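Local coordinates for uncharacterized protein (Thermus thermophilus, PDB 2DBS) that is of unknown function but belongs to the DUF5647 family and pairs with a second copy of itself across a two-fold axis, at the interface of chains A and B. Numbering follows the deposited sequence. Chains: chain A/B, hypothetical protein TTHC002.

The interface of chains A and B. Residues chain A 49, 52-53, 65, 82-84; chain B 67, 74-75.
An antiparallel beta bridge between A:Glu84, on the C-terminal strand 81-84, and B:Arg75, on strand 72-79, joins the two copies of this DUF5647-family protein. The bridge and its twin across the two-fold suggest a dimer, although the structure alone does not show that the pair forms in the cell. B:Arg75 inserts its side chain between elements of chain A, and its long aliphatic stem and charged tip suit a mixed site. CG lies anti to the backbone N (chi1 172°), and the stem runs past the carbonyl O of A:Val83 before turning at chi3 (-79°), which brings the guanidinium between strand 81-84 and helix 42-53. One face looks toward OE2 of A:Glu82, whose carboxylate forms a salt bridge with NH1 (NH1 to OE2 3.6 Å). The planes of the two groups are 64° apart, so this is a loose charge pairing instead of a flat, two-pronged one. Against the opposite face lies A:Met53, a selenomethionine whose SE, standing in for methionine's sulfur, is 3.7 Å from CZ of B:Arg75; the soft, flexible thioether of a methionine suits such a face. NH2 makes a second salt bridge, to OE2 of A:Glu84 at 3.6 Å. The phenol of A:Tyr65 serves as second shell: its OH donates to OE2 of A:Glu82 (2.8 Å), on the anti side and tilted somewhat out of the carboxylate plane, and would help fix that acid's rotation. The same OH receives a weak hydrogen bond from NH1 of B:Arg75 at 3.4 Å. Beyond the charges, CE of A:Met53 touches CG2 of B:Ile74 (3.6 Å), the two side chains crossing nearly at right angles. A:Leu49 and B:Leu67 come only loosely together, CD1 to CD1 at 4.2 Å.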
# COMPACT_ATOMS: atom_id res chain seq x y z
N LEU A 49 8.49 5.93 0.06
CA LEU A 49 8.57 4.85 -0.93
C LEU A 49 10.01 4.69 -1.45
O LEU A 49 10.50 3.58 -1.65
CB LEU A 49 7.61 5.14 -2.10
CG LEU A 49 7.61 4.21 -3.32
CD1 LEU A 49 7.23 2.76 -2.91
CD2 LEU A 49 6.67 4.77 -4.40
N ALA A 52 11.94 2.71 0.94
CA ALA A 52 11.58 1.29 0.89
C ALA A 52 12.11 0.62 -0.36
O ALA A 52 12.33 -0.60 -0.37
CB ALA A 52 10.06 1.13 0.97
N MSE A 53 12.32 1.40 -1.41
CA MSE A 53 12.84 0.87 -2.66
C MSE A 53 14.34 0.56 -2.47
O MSE A 53 14.92 -0.20 -3.25
CB MSE A 53 12.63 1.88 -3.80
CG MSE A 53 11.17 2.27 -4.08
SE MSE A 53 10.11 0.95 -5.01
CE MSE A 53 10.81 1.16 -6.79
N TYR A 65 2.94 -1.75 5.87
CA TYR A 65 2.63 -0.45 5.35
C TYR A 65 1.56 0.19 6.20
O TYR A 65 0.54 -0.42 6.48
CB TYR A 65 2.17 -0.56 3.90
CG TYR A 65 3.27 -1.04 2.98
CD1 TYR A 65 3.51 -2.40 2.81
CD2 TYR A 65 4.08 -0.12 2.30
CE1 TYR A 65 4.53 -2.82 1.97
CE2 TYR A 65 5.09 -0.54 1.47
CZ TYR A 65 5.31 -1.90 1.31
OH TYR A 65 6.25 -2.33 0.44
N GLU A 82 5.87 -8.68 -2.32
CA GLU A 82 6.05 -7.41 -2.99
C GLU A 82 6.50 -7.70 -4.41
O GLU A 82 7.11 -8.73 -4.67
CB GLU A 82 7.11 -6.59 -2.29
CG GLU A 82 6.74 -6.22 -0.90
CD GLU A 82 7.91 -5.68 -0.15
OE1 GLU A 82 8.73 -6.49 0.29
OE2 GLU A 82 8.01 -4.44 -0.02
N VAL A 83 6.20 -6.78 -5.32
CA VAL A 83 6.55 -6.96 -6.71
C VAL A 83 6.95 -5.62 -7.28
O VAL A 83 6.18 -4.67 -7.25
CB VAL A 83 5.36 -7.48 -7.51
CG1 VAL A 83 5.75 -7.65 -8.96
CG2 VAL A 83 4.89 -8.80 -6.92
N GLU A 84 8.17 -5.55 -7.80
CA GLU A 84 8.67 -4.31 -8.36
C GLU A 84 8.27 -4.20 -9.83
O GLU A 84 8.22 -5.19 -10.56
CB GLU A 84 10.20 -4.27 -8.20
CG GLU A 84 10.89 -3.02 -8.70
CD GLU A 84 10.53 -1.77 -7.89
OE1 GLU A 84 9.94 -0.83 -8.49
OE2 GLU A 84 10.84 -1.75 -6.67
N LEU B 67 0.90 0.41 -6.16
CA LEU B 67 1.39 1.75 -5.81
C LEU B 67 1.86 2.49 -7.06
O LEU B 67 2.78 2.04 -7.73
CB LEU B 67 2.53 1.67 -4.79
CG LEU B 67 2.18 1.05 -3.43
CD1 LEU B 67 3.44 0.91 -2.57
CD2 LEU B 67 1.15 1.92 -2.72
N ILE B 74 4.58 1.44 -9.77
CA ILE B 74 5.96 1.34 -9.28
C ILE B 74 6.16 0.06 -8.45
O ILE B 74 7.24 -0.51 -8.43
CB ILE B 74 6.33 2.62 -8.47
CG1 ILE B 74 6.23 3.84 -9.37
CG2 ILE B 74 7.74 2.54 -7.95
CD1 ILE B 74 7.12 3.75 -10.59
N ARG B 75 5.10 -0.42 -7.80
CA ARG B 75 5.21 -1.64 -7.02
C ARG B 75 3.86 -2.25 -6.70
O ARG B 75 2.86 -1.54 -6.59
CB ARG B 75 5.99 -1.37 -5.73
CG ARG B 75 5.99 -2.53 -4.76
CD ARG B 75 6.77 -2.20 -3.51
NE ARG B 75 8.20 -2.33 -3.71
CZ ARG B 75 9.12 -1.92 -2.84
NH1 ARG B 75 8.74 -1.35 -1.70
NH2 ARG B 75 10.41 -2.07 -3.10